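Local coordinates for protein indole-3-acetic acid-amido synthetase GH3.15 (Arabidopsis thaliana, PDB 6E1Q) that conjugates glutamine, and possibly cysteine, to the auxin precursor indole-3-butyric acid in an ATP-dependent reaction, and likewise couples the herbicide 2,4-DB to glutamine, at residues A[18-21]-A[26-29]; A[117-122]-A[167-172]; A[225-230]-A[285-290]; A[297-302]-A[310-315]. All coordinates share one frame; numbering follows the deposited sequence. Where two conformers were deposited one is given.

Interaction 1 (A[18-21]-A[26-29]); sequences EDLT and QIQD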
# COMPACT_ATOMS: atom_id res chain seq x y z
N GLU A 18 -16.18 -12.69 16.43
CA GLU A 18 -16.73 -12.04 17.62
C GLU A 18 -15.93 -12.43 18.86
O GLU A 18 -15.53 -11.57 19.64
CB GLU A 18 -18.22 -12.38 17.78
CG GLU A 18 -19.10 -11.84 16.64
CD GLU A 18 -18.91 -10.33 16.35
OE1 GLU A 18 -19.24 -9.49 17.21
OE2 GLU A 18 -18.44 -9.98 15.24
N ASP A 19 -15.68 -13.74 19.05
CA ASP A 19 -14.82 -14.19 20.15
C ASP A 19 -13.48 -13.45 20.16
O ASP A 19 -13.05 -12.95 21.20
CB ASP A 19 -14.56 -15.70 20.04
CG ASP A 19 -15.82 -16.52 20.16
OD1 ASP A 19 -16.89 -15.96 20.49
OD2 ASP A 19 -15.75 -17.75 19.90
N LEU A 20 -12.82 -13.39 18.99
CA LEU A 20 -11.47 -12.82 18.91
C LEU A 20 -11.45 -11.35 19.29
O LEU A 20 -10.45 -10.87 19.84
CB LEU A 20 -10.91 -12.98 17.50
CG LEU A 20 -10.56 -14.40 17.07
CD1 LEU A 20 -10.17 -14.45 15.59
CD2 LEU A 20 -9.44 -14.96 17.93
N THR A 21 -12.51 -10.60 19.00
CA THR A 21 -12.56 -9.18 19.33
C THR A 21 -13.22 -8.90 20.68
O THR A 21 -13.35 -7.74 21.07
CB THR A 21 -13.27 -8.41 18.22
OG1 THR A 21 -14.56 -9.01 17.99
CG2 THR A 21 -12.45 -8.48 16.93
N GLN A 26 -7.35 -11.33 27.39
CA GLN A 26 -6.91 -12.70 27.61
C GLN A 26 -6.11 -13.23 26.43
O GLN A 26 -5.10 -13.91 26.61
CB GLN A 26 -8.13 -13.59 27.87
CG GLN A 26 -9.11 -13.04 28.91
CD GLN A 26 -10.27 -12.25 28.29
OE1 GLN A 26 -10.13 -11.08 27.92
NE2 GLN A 26 -11.44 -12.88 28.20
N ILE A 27 -6.53 -12.93 25.20
CA ILE A 27 -5.82 -13.44 24.04
C ILE A 27 -4.43 -12.80 23.94
O ILE A 27 -3.43 -13.49 23.73
CB ILE A 27 -6.63 -13.23 22.75
CG1 ILE A 27 -7.91 -14.07 22.80
CG2 ILE A 27 -5.79 -13.61 21.55
CD1 ILE A 27 -8.90 -13.77 21.70
N GLN A 28 -4.36 -11.48 24.08
CA GLN A 28 -3.07 -10.81 24.10
C GLN A 28 -2.11 -11.44 25.11
O GLN A 28 -0.98 -11.79 24.77
CB GLN A 28 -3.26 -9.33 24.40
CG GLN A 28 -3.69 -8.54 23.17
CD GLN A 28 -2.58 -8.40 22.15
OE1 GLN A 28 -1.72 -7.55 22.28
NE2 GLN A 28 -2.61 -9.25 21.11
N ASP A 29 -2.56 -11.61 26.36
CA ASP A 29 -1.68 -12.17 27.39
C ASP A 29 -1.28 -13.60 27.04
O ASP A 29 -0.15 -14.02 27.30
CB ASP A 29 -2.36 -12.12 28.76
CG ASP A 29 -2.59 -10.70 29.25
OD1 ASP A 29 -2.21 -9.74 28.55
OD2 ASP A 29 -3.18 -10.54 30.34

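Interaction 2 (A[117-122]-A[167-172]); sequences QRISFS and LKSIKQ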
# COMPACT_ATOMS: atom_id res chain seq x y z
N GLN A 117 -0.64 -19.07 9.58
CA GLN A 117 -1.59 -18.34 10.42
C GLN A 117 -2.18 -17.13 9.70
O GLN A 117 -3.38 -16.84 9.85
CB GLN A 117 -0.90 -17.89 11.71
CG GLN A 117 -1.79 -16.98 12.54
CD GLN A 117 -1.39 -16.95 13.99
OE1 GLN A 117 -1.76 -17.82 14.78
NE2 GLN A 117 -0.61 -15.93 14.37
N ARG A 118 -1.38 -16.44 8.89
CA ARG A 118 -1.89 -15.27 8.17
C ARG A 118 -2.87 -15.69 7.09
O ARG A 118 -3.87 -15.00 6.84
CB ARG A 118 -0.73 -14.49 7.53
CG ARG A 118 0.12 -13.70 8.50
CD ARG A 118 1.18 -12.91 7.75
NE ARG A 118 2.30 -12.63 8.62
CZ ARG A 118 3.21 -11.70 8.40
NH1 ARG A 118 3.18 -10.95 7.30
NH2 ARG A 118 4.19 -11.54 9.28
N ILE A 119 -2.55 -16.78 6.39
CA ILE A 119 -3.47 -17.35 5.42
C ILE A 119 -4.73 -17.84 6.12
O ILE A 119 -5.86 -17.55 5.70
CB ILE A 119 -2.77 -18.47 4.64
CG1 ILE A 119 -1.81 -17.86 3.61
CG2 ILE A 119 -3.77 -19.40 3.98
CD1 ILE A 119 -0.75 -18.81 3.17
N SER A 120 -4.55 -18.59 7.21
CA SER A 120 -5.66 -19.06 8.04
C SER A 120 -6.59 -17.92 8.42
O SER A 120 -7.81 -18.00 8.21
CB SER A 120 -5.09 -19.74 9.28
OG SER A 120 -6.02 -20.62 9.88
N PHE A 121 -6.04 -16.83 8.97
CA PHE A 121 -6.91 -15.74 9.39
C PHE A 121 -7.61 -15.11 8.20
O PHE A 121 -8.72 -14.60 8.35
CB PHE A 121 -6.15 -14.65 10.15
CG PHE A 121 -7.05 -13.53 10.60
CD1 PHE A 121 -7.84 -13.67 11.73
CD2 PHE A 121 -7.17 -12.39 9.85
CE1 PHE A 121 -8.71 -12.67 12.12
CE2 PHE A 121 -8.04 -11.38 10.23
CZ PHE A 121 -8.80 -11.52 11.36
N SER A 122 -6.97 -15.13 7.02
CA SER A 122 -7.60 -14.57 5.83
C SER A 122 -8.86 -15.35 5.45
O SER A 122 -9.83 -14.77 4.95
CB SER A 122 -6.62 -14.55 4.66
OG SER A 122 -6.96 -13.54 3.72
N LEU A 167 0.38 -15.73 -2.04
CA LEU A 167 -0.22 -16.40 -3.19
C LEU A 167 0.41 -17.77 -3.42
O LEU A 167 -0.29 -18.76 -3.64
CB LEU A 167 -0.08 -15.53 -4.44
CG LEU A 167 -0.83 -14.21 -4.34
CD1 LEU A 167 -0.66 -13.41 -5.62
CD2 LEU A 167 -2.31 -14.48 -4.04
N LYS A 168 1.74 -17.83 -3.39
CA LYS A 168 2.41 -19.11 -3.61
C LYS A 168 1.95 -20.16 -2.59
O LYS A 168 1.81 -21.34 -2.93
CB LYS A 168 3.93 -18.91 -3.54
CG LYS A 168 4.75 -20.12 -3.95
CD LYS A 168 6.23 -19.87 -3.70
CE LYS A 168 7.00 -21.18 -3.59
NZ LYS A 168 8.18 -21.23 -4.51
N SER A 169 1.70 -19.75 -1.36
CA SER A 169 1.34 -20.77 -0.37
C SER A 169 -0.08 -21.28 -0.58
O SER A 169 -0.31 -22.50 -0.53
CB SER A 169 1.51 -20.23 1.04
OG SER A 169 1.14 -21.26 1.94
N ILE A 170 -1.04 -20.38 -0.81
CA ILE A 170 -2.40 -20.86 -1.02
C ILE A 170 -2.49 -21.63 -2.33
O ILE A 170 -3.29 -22.55 -2.45
CB ILE A 170 -3.44 -19.72 -0.95
CG1 ILE A 170 -3.18 -18.64 -1.98
CG2 ILE A 170 -3.46 -19.07 0.43
CD1 ILE A 170 -4.13 -17.46 -1.82
N LYS A 171 -1.64 -21.30 -3.31
CA LYS A 171 -1.58 -22.09 -4.53
C LYS A 171 -1.11 -23.51 -4.25
O LYS A 171 -1.67 -24.48 -4.80
CB LYS A 171 -0.66 -21.43 -5.56
CG LYS A 171 -0.06 -22.43 -6.55
CD LYS A 171 0.14 -21.85 -7.94
CE LYS A 171 1.13 -22.69 -8.73
NZ LYS A 171 0.99 -22.53 -10.19
N GLN A 172 -0.09 -23.67 -3.40
CA GLN A 172 0.43 -25.00 -3.11
C GLN A 172 -0.50 -25.82 -2.22
O GLN A 172 -0.24 -27.01 -2.03
CB GLN A 172 1.83 -24.88 -2.48
CG GLN A 172 2.90 -24.43 -3.48
CD GLN A 172 4.28 -24.25 -2.87
OE1 GLN A 172 5.27 -24.10 -3.58
NE2 GLN A 172 4.35 -24.25 -1.54

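Interaction 3 (A[225-230]-A[285-290]); sequences KVIKFL and AILKRL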
# COMPACT_ATOMS: atom_id res chain seq x y z
N LYS A 225 -1.93 2.45 -13.45
CA LYS A 225 -0.97 1.85 -14.36
C LYS A 225 -1.63 0.78 -15.23
O LYS A 225 -1.34 0.67 -16.43
CB LYS A 225 0.19 1.29 -13.54
CG LYS A 225 1.34 0.75 -14.33
CD LYS A 225 2.09 1.84 -15.04
CE LYS A 225 3.29 1.30 -15.79
NZ LYS A 225 3.99 2.37 -16.57
N VAL A 226 -2.55 0.00 -14.67
CA VAL A 226 -3.30 -0.98 -15.45
C VAL A 226 -4.15 -0.28 -16.50
O VAL A 226 -4.19 -0.69 -17.67
CB VAL A 226 -4.16 -1.85 -14.51
CG1 VAL A 226 -5.07 -2.74 -15.32
CG2 VAL A 226 -3.26 -2.73 -13.63
N ILE A 227 -4.83 0.79 -16.12
CA ILE A 227 -5.72 1.49 -17.04
C ILE A 227 -4.91 2.16 -18.15
O ILE A 227 -5.31 2.15 -19.32
CB ILE A 227 -6.56 2.51 -16.25
CG1 ILE A 227 -7.53 1.77 -15.34
CG2 ILE A 227 -7.28 3.48 -17.21
CD1 ILE A 227 -8.39 2.66 -14.50
N LYS A 228 -3.76 2.74 -17.80
CA LYS A 228 -2.90 3.32 -18.81
C LYS A 228 -2.48 2.28 -19.85
O LYS A 228 -2.51 2.55 -21.05
CB LYS A 228 -1.67 3.96 -18.16
CG LYS A 228 -0.90 4.91 -19.09
CD LYS A 228 0.44 4.33 -19.54
CE LYS A 228 1.32 5.38 -20.22
NZ LYS A 228 1.08 5.52 -21.69
N PHE A 229 -2.10 1.08 -19.40
CA PHE A 229 -1.76 0.02 -20.35
C PHE A 229 -2.96 -0.33 -21.24
O PHE A 229 -2.81 -0.50 -22.45
CB PHE A 229 -1.26 -1.21 -19.59
CG PHE A 229 -0.52 -2.19 -20.45
CD1 PHE A 229 -1.20 -3.18 -21.14
CD2 PHE A 229 0.86 -2.11 -20.57
CE1 PHE A 229 -0.54 -4.08 -21.93
CE2 PHE A 229 1.55 -3.02 -21.38
CZ PHE A 229 0.85 -4.01 -22.05
N LEU A 230 -4.15 -0.42 -20.65
CA LEU A 230 -5.34 -0.72 -21.45
C LEU A 230 -5.59 0.34 -22.51
O LEU A 230 -5.92 0.02 -23.66
CB LEU A 230 -6.57 -0.83 -20.54
CG LEU A 230 -6.87 -2.18 -19.91
CD1 LEU A 230 -7.98 -1.99 -18.88
CD2 LEU A 230 -7.24 -3.21 -20.98
N ALA A 285 -16.02 5.07 -15.67
CA ALA A 285 -16.61 3.78 -15.33
C ALA A 285 -16.02 2.61 -16.12
O ALA A 285 -16.60 1.51 -16.11
CB ALA A 285 -18.14 3.81 -15.52
N ILE A 286 -14.88 2.79 -16.80
CA ILE A 286 -14.30 1.72 -17.61
C ILE A 286 -14.10 0.43 -16.80
O ILE A 286 -14.24 -0.67 -17.33
CB ILE A 286 -12.97 2.19 -18.23
CG1 ILE A 286 -12.45 1.16 -19.26
CG2 ILE A 286 -11.93 2.43 -17.15
CD1 ILE A 286 -13.42 0.93 -20.44
N LEU A 287 -13.77 0.54 -15.50
CA LEU A 287 -13.51 -0.68 -14.73
C LEU A 287 -14.77 -1.51 -14.57
O LEU A 287 -14.74 -2.73 -14.74
CB LEU A 287 -12.92 -0.35 -13.37
CG LEU A 287 -11.48 0.16 -13.42
CD1 LEU A 287 -10.96 0.40 -11.98
CD2 LEU A 287 -10.59 -0.82 -14.19
N LYS A 288 -15.90 -0.86 -14.27
CA LYS A 288 -17.16 -1.59 -14.20
C LYS A 288 -17.59 -2.06 -15.58
O LYS A 288 -18.17 -3.14 -15.71
CB LYS A 288 -18.26 -0.73 -13.59
CG LYS A 288 -19.37 -1.58 -12.96
CD LYS A 288 -20.74 -1.02 -13.23
CE LYS A 288 -21.71 -1.41 -12.12
NZ LYS A 288 -21.57 -2.85 -11.71
N ARG A 289 -17.36 -1.26 -16.61
CA ARG A 289 -17.81 -1.67 -17.93
C ARG A 289 -17.02 -2.87 -18.44
O ARG A 289 -17.58 -3.74 -19.10
CB ARG A 289 -17.73 -0.49 -18.91
CG ARG A 289 -18.68 0.61 -18.48
CD ARG A 289 -18.86 1.68 -19.51
NE ARG A 289 -17.75 2.64 -19.52
CZ ARG A 289 -16.85 2.72 -20.49
NH1 ARG A 289 -16.91 1.88 -21.53
NH2 ARG A 289 -15.89 3.63 -20.43
N LEU A 290 -15.72 -2.94 -18.11
CA LEU A 290 -14.92 -4.08 -18.52
C LEU A 290 -15.20 -5.31 -17.65
O LEU A 290 -15.20 -6.44 -18.15
CB LEU A 290 -13.44 -3.72 -18.47
CG LEU A 290 -12.99 -2.74 -19.55
CD1 LEU A 290 -11.50 -2.53 -19.50
CD2 LEU A 290 -13.38 -3.25 -20.94

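Interaction 4 (A[297-302]-A[310-315]); sequences IESIIT and PLLEFY. With CFA ((2,4-dichlorophenoxy)acetic acid), chain C.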
# COMPACT_ATOMS: atom_id res chain seq x y z
N ILE A 297 -13.65 -3.06 -5.54
CA ILE A 297 -12.28 -2.82 -5.95
C ILE A 297 -11.47 -2.70 -4.67
O ILE A 297 -11.63 -1.74 -3.92
CB ILE A 297 -12.14 -1.55 -6.79
CG1 ILE A 297 -12.91 -1.72 -8.11
CG2 ILE A 297 -10.65 -1.23 -6.99
CD1 ILE A 297 -13.16 -0.41 -8.81
N GLU A 298 -10.58 -3.67 -4.45
CA GLU A 298 -9.87 -3.83 -3.19
C GLU A 298 -8.43 -3.36 -3.37
O GLU A 298 -7.72 -3.88 -4.24
CB GLU A 298 -9.91 -5.30 -2.74
CG GLU A 298 -9.00 -5.60 -1.54
CD GLU A 298 -9.57 -5.11 -0.21
OE1 GLU A 298 -10.80 -5.17 -0.02
OE2 GLU A 298 -8.79 -4.63 0.64
N SER A 299 -8.02 -2.38 -2.57
CA SER A 299 -6.63 -1.91 -2.56
C SER A 299 -6.44 -0.97 -1.38
O SER A 299 -7.40 -0.53 -0.75
CB SER A 299 -6.27 -1.16 -3.85
OG SER A 299 -6.96 0.09 -3.89
N ILE A 300 -5.18 -0.64 -1.11
CA ILE A 300 -4.89 0.36 -0.09
C ILE A 300 -5.30 1.74 -0.62
O ILE A 300 -4.87 2.17 -1.70
CB ILE A 300 -3.41 0.32 0.30
CG1 ILE A 300 -3.12 -1.02 0.99
CG2 ILE A 300 -3.05 1.50 1.21
CD1 ILE A 300 -1.64 -1.30 1.14
N ILE A 301 -6.18 2.42 0.13
CA ILE A 301 -6.69 3.73 -0.22
C ILE A 301 -6.47 4.74 0.90
O ILE A 301 -7.07 5.82 0.89
CB ILE A 301 -8.18 3.68 -0.59
CG1 ILE A 301 -9.00 3.11 0.59
CG2 ILE A 301 -8.39 2.91 -1.89
CD1 ILE A 301 -10.44 2.72 0.23
N THR A 302 -5.66 4.41 1.90
CA THR A 302 -5.39 5.29 3.02
C THR A 302 -4.01 5.93 2.88
O THR A 302 -3.17 5.51 2.08
CB THR A 302 -5.47 4.49 4.33
OG1 THR A 302 -4.50 3.43 4.30
CG2 THR A 302 -6.88 3.90 4.52
N PRO A 310 -10.44 10.14 -5.79
CA PRO A 310 -11.35 10.74 -6.79
C PRO A 310 -11.15 10.19 -8.19
O PRO A 310 -12.13 9.93 -8.90
CB PRO A 310 -11.01 12.24 -6.71
CG PRO A 310 -10.54 12.44 -5.31
CD PRO A 310 -9.76 11.18 -4.99
N LEU A 311 -9.91 9.99 -8.61
CA LEU A 311 -9.67 9.48 -9.95
C LEU A 311 -10.08 8.01 -10.07
O LEU A 311 -10.69 7.61 -11.08
CB LEU A 311 -8.21 9.66 -10.34
CG LEU A 311 -7.89 9.20 -11.76
CD1 LEU A 311 -8.72 9.96 -12.79
CD2 LEU A 311 -6.40 9.33 -12.02
N LEU A 312 -9.78 7.20 -9.06
CA LEU A 312 -10.17 5.80 -9.12
C LEU A 312 -11.69 5.66 -9.11
O LEU A 312 -12.25 4.80 -9.80
CB LEU A 312 -9.54 5.03 -7.96
CG LEU A 312 -9.81 3.53 -7.85
CD1 LEU A 312 -9.44 2.82 -9.16
CD2 LEU A 312 -9.05 2.92 -6.67
N GLU A 313 -12.38 6.53 -8.36
CA GLU A 313 -13.84 6.49 -8.38
C GLU A 313 -14.38 6.86 -9.76
O GLU A 313 -15.38 6.30 -10.21
CB GLU A 313 -14.42 7.43 -7.31
CG GLU A 313 -14.15 6.94 -5.88
CD GLU A 313 -14.82 7.79 -4.80
OE1 GLU A 313 -15.13 8.97 -5.06
OE2 GLU A 313 -15.02 7.28 -3.67
N PHE A 314 -13.72 7.80 -10.44
CA PHE A 314 -14.10 8.14 -11.81
C PHE A 314 -14.05 6.90 -12.71
O PHE A 314 -14.97 6.66 -13.51
CB PHE A 314 -13.17 9.23 -12.33
CG PHE A 314 -13.33 9.52 -13.80
CD1 PHE A 314 -14.41 10.24 -14.27
CD2 PHE A 314 -12.39 9.06 -14.72
CE1 PHE A 314 -14.55 10.51 -15.63
CE2 PHE A 314 -12.53 9.32 -16.05
CZ PHE A 314 -13.62 10.06 -16.51
N TYR A 315 -12.99 6.11 -12.61
CA TYR A 315 -12.89 4.89 -13.40
C TYR A 315 -13.76 3.75 -12.88
O TYR A 315 -13.94 2.77 -13.60
CB TYR A 315 -11.43 4.41 -13.44
CG TYR A 315 -10.53 5.32 -14.24
CD1 TYR A 315 -10.84 5.65 -15.55
CD2 TYR A 315 -9.39 5.87 -13.67
CE1 TYR A 315 -10.01 6.50 -16.29
CE2 TYR A 315 -8.56 6.71 -14.40
CZ TYR A 315 -8.87 7.03 -15.69
OH TYR A 315 -8.04 7.87 -16.41
C1 CFA C . -7.88 -9.08 -3.28
C2 CFA C . -7.34 -8.97 -1.86
C1' CFA C . -5.36 -7.73 -2.36
C2' CFA C . -4.60 -6.57 -2.28
C3' CFA C . -3.39 -6.51 -2.93
C4' CFA C . -2.95 -7.58 -3.67
C5' CFA C . -3.70 -8.74 -3.76
CL3 CFA C . -5.11 -5.14 -1.35
C6' CFA C . -4.90 -8.80 -3.10
O1 CFA C . -8.19 -10.21 -3.75
O2 CFA C . -8.00 -8.05 -3.98
O1' CFA C . -6.59 -7.79 -1.70
CL4 CFA C . -1.40 -7.47 -4.50

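Interaction 1 (A[18-21]-A[26-29])
Ile27 meets Leu20 with no side-chain ring, amide or carboxylate taking part; the flat group Ile27 does meet is the backbone carbonyl of Leu20. The terminal methyl Ile27 CD1 lies 3.8 Å from Leu20 O and 3.9 Å from Leu20 CA, so it rests beside the peptide and touches both the carbonyl oxygen and the alpha carbon. The carbonyl before it is looser, with Asp19 O 4.3 Å from Ile27 CD1. The same methyl has one side-chain neighbour, Leu20 CD2 at 4.0 Å, and the two side chains cross at about a right angle.

The reach comes from Ile27: CG1 stands beside the backbone N (chi1 -66°), and an extended chi2 of 171° sends CD1 straight out to the other helix. With no hydrogen bond across the pair, and 90 Å² buried in total, the contact is small and purely van der Waals. Leu20 also packs on Leu2 and Cys353, and Ile27 on Pro352, so loops complete its apolar surroundings. Polar ties flank it: Glu18 bonds to Tyr416 and Asn417, and Gln28 to backbone atoms of Pro352, Gly355 and Phe357.

With Leu20 CA and Ile27 CA 7.7 Å apart, the two residues pack against each other across the link between two successive helices, 10-22 and 24-38, joined by a very short connection at the start of the GH3 N-terminal domain.

Interaction 2 (A[117-122]-A[167-172])
Ile119 touches two successive residues of helix 162-172 with different branches. Its CG2 methyl meets Ile170 CG2 at 3.6 Å, and its CG1 lies 3.8 Å from the same Ile170 CG2, so one methyl of Ile170 sits against the fork of the partner. Its other branch ends on Ser169: Ile119 CD1 is 3.3 Å from Ser169 OG and, tightly for two carbons, 3.4 Å from Ser169 CB. Phe166, one turn earlier on helix 162-172, also packs on Ile119 and Ser122.

Ile170 has CG1 between the backbone N and the carbonyl carbon (chi1 59°), which turns CG2 to the side of the backbone N, where it faces Ile119.

Further out, Leu181 lies against Ile170. The contact joins helices 112-132 and 162-172 of the GH3 N-terminal domain, beside Phe166, which lines a pocket for bound (2,4-dichlorophenoxy)acetic acid. With an alanine in place of Ile119, a gap would probably open between the helices, leaving Ile170 CG2 and the Ser169 side chain without the branches that pack on them.

No hydrogen bond crosses the pair, and the serine hydroxyl is approached by a methyl; between these segments the contact rests on van der Waals packing.

Interaction 3 (A[225-230]-A[285-290])
This is a buried, wholly apolar helix-helix contact in the GH3 N-terminal domain, in which Ile227 and Leu230 of the long helix 220-243 meet Ile286, Leu287 and Leu290 of the short helix 286-290, away from the annotated sites. The axes of the two helical segments stay 12.4 Å apart and are inclined at 69°, too far for the backbones to touch, so long side chains bridge the gap. The nearest alpha carbons, those of Ile227 and Leu287, are 8.4 Å apart.

Two groups of contacts carry the packing. In the first, Ile227 CD1 lies 4.1 Å from Leu287 CG and equally far from Leu287 CD2, the side chains crossing at about a right angle; Ile286 CG2 adds a looser touch to Ile227 CD1 at 4.4 Å. CG1 of Ile227 stands beside the backbone N and chi2 is extended (179°), which projects CD1 as a probe towards the other helix. In the second, one turn further on in each helix, Leu230 and Leu290 meet tip to tip, CD1 to CD1 at 3.6 Å. No hydrogen bond spans the pair, and the 178 Å² buried is all nonpolar packing.

Trp283, in the loop before helix 286-290, packs on both Ile227 and Leu230, while Tyr315 of helix 309-316 packs on Ile227 and Ile286. Val226 packs on Met198 and Leu202 of helix 194-207, and Lys225 reaches helix 537-547, which places helix 220-243 among four other helices.

Interaction 4 (A[297-302]-A[310-315])
Ile297 and Ser299 face Leu312 across a wide backbone gap: the closest alpha carbons, of Ile297 and Leu312, are 9.4 Å apart, and the chain turns a corner at Ser299 just after the short strand 297-298. A single methyl carries the helix side of the contact. Leu312 CD2 lies 4.5 Å from Ile297 CG2 and at the same distance from Ser299 OG, so it faces both residues at loose van der Waals range. Leu312 CG is anti to the backbone N (chi1 -179°), which extends the leucine from its helix towards the strand. No hydrogen bond joins the segments.

The strand, helix 309-316 and the strand 321-327, which runs parallel to 297-298, form a beta-alpha-beta unit of the N-terminal domain, which belongs to the ANL clan of adenylating enzymes. Leu312 also packs on Leu321, and Phe223 of helix 220-243 packs on both Ile297 and Ser299.

Glu298 turns away from the helix and touches the bound (2,4-dichlorophenoxy)acetic acid. Its CG lies 3.3 Å from ligand O1' and 3.6 Å from ligand O2, while Ser299 CA is 3.8 Å from ligand CL3. The chain of Glu298 bends at chi2 (76°), and its carboxylate is anchored elsewhere: OE1 bonds to Thr322 OG1 and OE2 to Ser324 N, both on the neighbouring strand. Further along, Thr302 belongs to the ATP-binding site.

Overall arrangement
All four contacts belong to the GH3 N-terminal domain and follow one another along the chain. Interactions 3 and 4 adjoin, their centres 12 Å apart: probable backbone hydrogen bonds join Ala285 N to Phe314 O and Leu287 N to Tyr315 O, each 2.9 Å, and Ile227 CD1 packs on Tyr315 CG at 3.4 Å. Interactions 1 and 2 meet more lightly, Leu20 CD1 lying 4.2 Å from Phe121 CE1. The ligand region lies between these pairs: interaction 4 touches one bound ligand directly, and the side chain of Ile170 in interaction 2 is about 6 Å from a bound ligand, while Leu20 is about 9 Å from substrate-binding Phe332, side chain to side chain.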